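Local coordinates for protein uncharacterized conserved (Bdellovibrio bacteriovorus, PDB 7O21) that probably acts as an LD-carboxypeptidase of the YkuD family that edits peptidoglycan asymmetrically and so gives this predatory bacterium its curved cell shape, at residues V198-Q203 with I210-T215; Q203-Q208 with S233-L238. All coordinates share one frame; numbering follows the deposited sequence. Where two conformers were deposited one is given.

Contact 1: V198-Q203 with I210-T215; sequences VESWRQ and IEKYQT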
loop_
_atom_site.group_PDB
_atom_site.type_symbol
_atom_site.label_atom_id
_atom_site.label_comp_id
_atom_site.label_asym_id
_atom_site.label_seq_id
_atom_site.Cartn_x
_atom_site.Cartn_y
_atom_site.Cartn_z
ATOM N N VAL A 198 10.522 -23.866 8.201
ATOM C CA VAL A 198 10.234 -23.462 6.827
ATOM C C VAL A 198 10.401 -24.639 5.870
ATOM O O VAL A 198 9.607 -24.815 4.937
ATOM C CB VAL A 198 11.118 -22.268 6.422
ATOM C CG1 VAL A 198 10.920 -21.952 4.937
ATOM C CG2 VAL A 198 10.799 -21.054 7.281
ATOM N N GLU A 199 11.454 -25.441 6.061
ATOM C CA GLU A 199 11.684 -26.552 5.142
ATOM C C GLU A 199 10.600 -27.610 5.280
ATOM O O GLU A 199 10.196 -28.232 4.286
ATOM C CB GLU A 199 13.077 -27.147 5.363
ATOM C CG GLU A 199 13.310 -28.485 4.676
ATOM C CD GLU A 199 13.329 -28.385 3.161
ATOM O OE1 GLU A 199 13.375 -27.258 2.621
ATOM O OE2 GLU A 199 13.303 -29.452 2.513
ATOM N N SER A 200 10.129 -27.845 6.502
ATOM C CA SER A 200 9.033 -28.782 6.716
ATOM C C SER A 200 7.774 -28.335 5.978
ATOM O O SER A 200 7.077 -29.159 5.368
ATOM C CB SER A 200 8.780 -28.939 8.215
ATOM O OG SER A 200 7.865 -29.993 8.480
ATOM N N TRP A 201 7.457 -27.038 6.052
ATOM C CA TRP A 201 6.331 -26.484 5.312
ATOM C C TRP A 201 6.555 -26.638 3.817
ATOM O O TRP A 201 5.678 -27.127 3.094
ATOM C CB TRP A 201 6.157 -25.015 5.711
ATOM C CG TRP A 201 5.266 -24.208 4.801
ATOM C CD1 TRP A 201 3.909 -24.167 4.816
ATOM C CD2 TRP A 201 5.689 -23.277 3.797
ATOM N NE1 TRP A 201 3.447 -23.299 3.843
ATOM C CE2 TRP A 201 4.522 -22.727 3.220
ATOM C CE3 TRP A 201 6.937 -22.861 3.324
ATOM C CZ2 TRP A 201 4.568 -21.792 2.183
ATOM C CZ3 TRP A 201 6.984 -21.932 2.297
ATOM C CH2 TRP A 201 5.807 -21.406 1.737
ATOM N N ARG A 202 7.744 -26.256 3.338
ATOM C CA ARG A 202 8.031 -26.373 1.908
ATOM C C ARG A 202 7.877 -27.811 1.428
ATOM O O ARG A 202 7.279 -28.066 0.376
ATOM C CB ARG A 202 9.444 -25.860 1.590
ATOM C CG ARG A 202 9.729 -25.741 0.082
ATOM C CD ARG A 202 11.204 -25.779 -0.234
ATOM N NE ARG A 202 11.808 -27.041 0.180
ATOM C CZ ARG A 202 11.729 -28.166 -0.524
ATOM N NH1 ARG A 202 11.078 -28.185 -1.681
ATOM N NH2 ARG A 202 12.307 -29.271 -0.073
ATOM N N GLN A 203 8.433 -28.763 2.181
ATOM C CA GLN A 203 8.345 -30.167 1.785
ATOM C C GLN A 203 6.902 -30.653 1.772
ATOM O O GLN A 203 6.500 -31.386 0.857
ATOM C CB GLN A 203 9.194 -31.040 2.713
ATOM C CG GLN A 203 10.688 -31.013 2.426
ATOM C CD GLN A 203 11.492 -31.842 3.424
ATOM O OE1 GLN A 203 10.928 -32.570 4.242
ATOM N NE2 GLN A 203 12.813 -31.724 3.364
ATOM N N ILE A 210 -1.567 -32.941 1.974
ATOM C CA ILE A 210 -2.504 -31.926 2.450
ATOM C C ILE A 210 -2.691 -32.019 3.955
ATOM O O ILE A 210 -2.786 -30.994 4.642
ATOM C CB ILE A 210 -3.840 -31.975 1.688
ATOM C CG1 ILE A 210 -3.595 -31.902 0.183
ATOM C CG2 ILE A 210 -4.739 -30.818 2.136
ATOM C CD1 ILE A 210 -2.763 -30.713 -0.246
ATOM N N GLU A 211 -2.749 -33.238 4.501
ATOM C CA GLU A 211 -2.870 -33.375 5.949
ATOM C C GLU A 211 -1.718 -32.676 6.665
ATOM O O GLU A 211 -1.933 -31.925 7.622
ATOM C CB GLU A 211 -2.934 -34.849 6.347
ATOM C CG GLU A 211 -3.008 -35.023 7.862
ATOM C CD GLU A 211 -3.080 -36.470 8.295
ATOM O OE1 GLU A 211 -4.200 -37.017 8.356
ATOM O OE2 GLU A 211 -2.019 -37.047 8.599
ATOM N N LYS A 212 -0.487 -32.910 6.213
ATOM C CA LYS A 212 0.660 -32.261 6.836
ATOM C C LYS A 212 0.651 -30.759 6.571
ATOM O O LYS A 212 0.830 -29.954 7.493
ATOM C CB LYS A 212 1.960 -32.902 6.350
ATOM C CG LYS A 212 3.213 -32.353 7.034
ATOM C CD LYS A 212 3.202 -32.599 8.522
ATOM C CE LYS A 212 4.472 -32.077 9.193
ATOM N NZ LYS A 212 5.714 -32.744 8.708
ATOM N N TYR A 213 0.427 -30.368 5.319
ATOM C CA TYR A 213 0.452 -28.954 4.955
ATOM C C TYR A 213 -0.541 -28.149 5.788
ATOM O O TYR A 213 -0.222 -27.042 6.253
ATOM C CB TYR A 213 0.148 -28.846 3.464
ATOM C CG TYR A 213 0.004 -27.462 2.885
ATOM C CD1 TYR A 213 1.118 -26.731 2.492
ATOM C CD2 TYR A 213 -1.249 -26.919 2.652
ATOM C CE1 TYR A 213 0.978 -25.479 1.906
ATOM C CE2 TYR A 213 -1.397 -25.685 2.077
ATOM C CZ TYR A 213 -0.281 -24.967 1.706
ATOM O OH TYR A 213 -0.440 -23.741 1.120
ATOM N N GLN A 214 -1.748 -28.692 6.003
ATOM C CA GLN A 214 -2.773 -27.974 6.753
ATOM C C GLN A 214 -2.320 -27.628 8.167
ATOM O O GLN A 214 -2.754 -26.605 8.713
ATOM C CB GLN A 214 -4.058 -28.800 6.839
ATOM C CG GLN A 214 -4.912 -28.785 5.593
ATOM C CD GLN A 214 -6.201 -29.572 5.783
ATOM O OE1 GLN A 214 -6.319 -30.373 6.709
ATOM N NE2 GLN A 214 -7.174 -29.339 4.908
ATOM N N THR A 215 -1.467 -28.459 8.779
ATOM C CA THR A 215 -1.073 -28.217 10.163
ATOM C C THR A 215 -0.301 -26.916 10.318
ATOM O O THR A 215 -0.146 -26.434 11.444
ATOM C CB THR A 215 -0.230 -29.364 10.743
ATOM O OG1 THR A 215 1.016 -29.474 10.053
ATOM C CG2 THR A 215 -0.983 -30.705 10.705
HETATM O O HOH W 1 8.853 -32.631 9.090
#
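Lys212 and Tyr213, neighbours on the short helix 210-214, reach across to Ser200 and Trp201 on the long helix 184-206. The pairing belongs to the NTF2-like domain, in which helices pack against a curved antiparallel sheet, and it illustrates how one face of a helix can divide its work between a solvent-bridged outer side and an aromatic interior. Near the start of the short helix, Asp209 OD1 receives the backbone N-H of Lys212. The Lys212 side chain then supplies the outer half of the contact: bent at its second and fourth torsions, it carries NZ to 3.5 Å from Ser200 OG. A water joins the two groups, lying 2.9 Å from Ser200 OG and accepting a weak bond of 3.2 Å from Lys212 NZ. Tyr213 forms the inner half. It and Trp201 both hold CG anti to the backbone N (chi1 175° and 166°), and the two side chains lie side by side, pointing the same way. Their planes are tilted by only 22°, yet the phenol and the five-membered ring are slid so far apart, with centroids separated by 5.7 Å, that they hardly overlap. The two rings come nearest at Tyr213 CE1 and Trp201 NE1, 3.8 Å apart. The polar ends find partners elsewhere: Trp201 NE1 bonds to Tyr217 OH, and Tyr213 OH to Trp231 NE1, so each aromatic is fixed at its polar end as well as by packing. Phe216, set edge-to-face with Trp201, and Leu249 and Ile293 of the sheet enclose the indole further. At the C-terminal side of the segment, Lys212 O takes two donors, the backbone N of Thr215 at 3.0 Å and Thr215 OG1, which lies in the carbonyl plane at 2.6 Å.

Contact 2: Q203-Q208 with S233-L238; sequences QAWENQ and SHKKNL. With EDO (1,2-ethanediol), chain M.
Gln208 and Lys235 bring the two backbones nearest, CA to CA 8.1 Å, at the point where Gln208 adopts positive phi (48°) and closes the end of the long helix in a Schellman motif. The Gln208 side chain leaves its backbone toward helix 228-241, and a water there donates to both Gln208 OE1 (2.7 Å) and Lys235 O (3.0 Å). The other end of the amide is held separately, NE2 bonding to Tyr242 O. One turn earlier, Trp205 and Lys235 cross obliquely, with Lys235 CE 3.9 Å from Trp205 NE1. This joins the first and last helices of the NTF2-like domain's helical layer, and Tyr213 of the short helix packs against both side chains. Bends at chi2 and chi4 bring Lys235 CE beside Trp205, and the Lys235 ammonium makes a cation-pi contact with Trp231. A 1,2-ethanediol, probably from the crystallisation liquor, takes a hydrogen bond from Lys235 NZ on O2 at 3.0 Å. O2 of the diol also lies at the edge of the Trp205 indole, near its plane, and 3.5 Å from Leu238 CD1. Leu238 CD1 in turn stands over one face of the His234 ring, displaced toward the ring's margin, while His234 NE2 bonds to Pro102 O of the second subunit.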
loop_
_atom_site.group_PDB
_atom_site.type_symbol
_atom_site.label_atom_id
_atom_site.label_comp_id
_atom_site.label_asym_id
_atom_site.label_seq_id
_atom_site.Cartn_x
_atom_site.Cartn_y
_atom_site.Cartn_z
ATOM N N GLN A 203 8.433 -28.763 2.181
ATOM C CA GLN A 203 8.345 -30.167 1.785
ATOM C C GLN A 203 6.902 -30.653 1.772
ATOM O O GLN A 203 6.500 -31.386 0.857
ATOM C CB GLN A 203 9.194 -31.040 2.713
ATOM C CG GLN A 203 10.688 -31.013 2.426
ATOM C CD GLN A 203 11.492 -31.842 3.424
ATOM O OE1 GLN A 203 10.928 -32.570 4.242
ATOM N NE2 GLN A 203 12.813 -31.724 3.364
ATOM N N ALA A 204 6.101 -30.254 2.769
ATOM C CA ALA A 204 4.709 -30.698 2.812
ATOM C C ALA A 204 3.932 -30.161 1.619
ATOM O O ALA A 204 3.151 -30.889 0.989
ATOM C CB ALA A 204 4.047 -30.273 4.122
ATOM N N TRP A 205 4.147 -28.894 1.285
ATOM C CA TRP A 205 3.521 -28.321 0.103
ATOM C C TRP A 205 3.980 -29.055 -1.155
ATOM O O TRP A 205 3.152 -29.504 -1.963
ATOM C CB TRP A 205 3.874 -26.831 0.055
ATOM C CG TRP A 205 3.228 -26.071 -1.057
ATOM C CD1 TRP A 205 2.237 -26.507 -1.892
ATOM C CD2 TRP A 205 3.531 -24.730 -1.459
ATOM N NE1 TRP A 205 1.908 -25.523 -2.795
ATOM C CE2 TRP A 205 2.687 -24.420 -2.548
ATOM C CE3 TRP A 205 4.440 -23.764 -1.011
ATOM C CZ2 TRP A 205 2.724 -23.183 -3.192
ATOM C CZ3 TRP A 205 4.472 -22.536 -1.656
ATOM C CH2 TRP A 205 3.616 -22.258 -2.732
ATOM N N GLU A 206 5.299 -29.205 -1.330
ATOM C CA GLU A 206 5.824 -29.847 -2.533
ATOM C C GLU A 206 5.333 -31.284 -2.678
ATOM O O GLU A 206 5.018 -31.730 -3.792
ATOM C CB GLU A 206 7.351 -29.786 -2.541
ATOM C CG GLU A 206 7.976 -30.387 -3.794
ATOM C CD GLU A 206 9.475 -30.158 -3.838
ATOM O OE1 GLU A 206 10.207 -30.922 -3.172
ATOM O OE2 GLU A 206 9.921 -29.207 -4.510
ATOM N N ASN A 207 5.295 -32.036 -1.574
ATOM C CA ASN A 207 4.738 -33.386 -1.598
ATOM C C ASN A 207 3.235 -33.376 -1.787
ATOM O O ASN A 207 2.644 -34.444 -1.974
ATOM C CB ASN A 207 5.042 -34.083 -0.271
ATOM C CG ASN A 207 6.463 -34.571 -0.176
ATOM O OD1 ASN A 207 7.104 -34.879 -1.186
ATOM N ND2 ASN A 207 6.970 -34.659 1.051
ATOM N N GLN A 208 2.608 -32.201 -1.733
ATOM C CA GLN A 208 1.154 -32.091 -1.716
ATOM C C GLN A 208 0.545 -33.051 -0.696
ATOM O O GLN A 208 -0.439 -33.747 -0.958
ATOM C CB GLN A 208 0.570 -32.223 -3.121
ATOM C CG GLN A 208 1.212 -31.222 -4.067
ATOM C CD GLN A 208 0.515 -31.125 -5.401
ATOM O OE1 GLN A 208 -0.366 -30.288 -5.607
ATOM N NE2 GLN A 208 0.911 -31.988 -6.327
ATOM N N SER A 233 -9.158 -25.772 -0.198
ATOM C CA SER A 233 -9.889 -26.370 -1.316
ATOM C C SER A 233 -9.147 -26.155 -2.626
ATOM O O SER A 233 -9.061 -27.063 -3.462
ATOM C CB SER A 233 -11.300 -25.787 -1.408
ATOM O OG SER A 233 -12.069 -26.119 -0.270
ATOM N N HIS A 234 -8.591 -24.962 -2.816
ATOM C CA HIS A 234 -7.836 -24.688 -4.025
ATOM C C HIS A 234 -6.595 -25.573 -4.103
ATOM O O HIS A 234 -6.291 -26.145 -5.160
ATOM C CB HIS A 234 -7.490 -23.201 -4.036
ATOM C CG HIS A 234 -6.708 -22.758 -5.222
ATOM N ND1 HIS A 234 -7.094 -23.018 -6.520
ATOM C CD2 HIS A 234 -5.576 -22.019 -5.306
ATOM C CE1 HIS A 234 -6.219 -22.477 -7.349
ATOM N NE2 HIS A 234 -5.290 -21.865 -6.640
ATOM N N LYS A 235 -5.888 -25.733 -2.985
ATOM C CA LYS A 235 -4.717 -26.602 -2.982
ATOM C C LYS A 235 -5.091 -28.040 -3.302
ATOM O O LYS A 235 -4.363 -28.730 -4.023
ATOM C CB LYS A 235 -4.009 -26.519 -1.637
ATOM C CG LYS A 235 -3.397 -25.146 -1.391
ATOM C CD LYS A 235 -2.219 -24.908 -2.321
ATOM C CE LYS A 235 -1.417 -23.689 -1.914
ATOM N NZ LYS A 235 -1.874 -22.461 -2.616
ATOM N N LYS A 236 -6.224 -28.508 -2.779
ATOM C CA LYS A 236 -6.658 -29.868 -3.081
ATOM C C LYS A 236 -7.050 -30.002 -4.549
ATOM O O LYS A 236 -6.760 -31.027 -5.186
ATOM C CB LYS A 236 -7.823 -30.260 -2.172
ATOM C CG LYS A 236 -7.464 -30.426 -0.708
ATOM C CD LYS A 236 -8.723 -30.576 0.139
ATOM C CE LYS A 236 -8.402 -30.979 1.572
ATOM N NZ LYS A 236 -9.609 -30.853 2.450
ATOM N N ASN A 237 -7.710 -28.983 -5.109
ATOM C CA ASN A 237 -8.085 -29.038 -6.519
ATOM C C ASN A 237 -6.857 -29.061 -7.418
ATOM O O ASN A 237 -6.818 -29.796 -8.412
ATOM C CB ASN A 237 -8.993 -27.862 -6.881
ATOM C CG ASN A 237 -9.513 -27.950 -8.307
ATOM O OD1 ASN A 237 -9.968 -29.007 -8.741
ATOM N ND2 ASN A 237 -9.429 -26.847 -9.047
ATOM N N LEU A 238 -5.851 -28.238 -7.105
ATOM C CA LEU A 238 -4.622 -28.259 -7.889
ATOM C C LEU A 238 -3.966 -29.628 -7.823
ATOM O O LEU A 238 -3.511 -30.165 -8.841
ATOM C CB LEU A 238 -3.655 -27.186 -7.384
ATOM C CG LEU A 238 -4.054 -25.738 -7.626
ATOM C CD1 LEU A 238 -3.127 -24.801 -6.863
ATOM C CD2 LEU A 238 -3.998 -25.470 -9.113
HETATM C C1 EDO M . -0.844 -21.672 -6.633
HETATM O O1 EDO M . -0.991 -20.796 -5.513
HETATM C C2 EDO M . 0.095 -22.801 -6.239
HETATM O O2 EDO M . -0.430 -23.399 -5.047
HETATM O O HOH W 2 -1.427 -28.303 -4.132
#

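Overall arrangement
Followed from the N terminus, the chain runs down helix 184-206, which serves both contacts: its 198-203 part enters contact 1 and its end, 203-208, contact 2, with Gln203 common to the two. After the turn at the helix end, segment 210-215 comes back and closes contact 1 over a very short loop. A longer excursion through short strands leads to helix 228-241, whose 233-238 segment closes contact 2. The two loops therefore cross rather than nest. Helix 210-214 lies in the join: Lys212 packs on Ala204 and Ile210 on Lys236. Together the contacts tie three helices of the NTF2-like domain to one another.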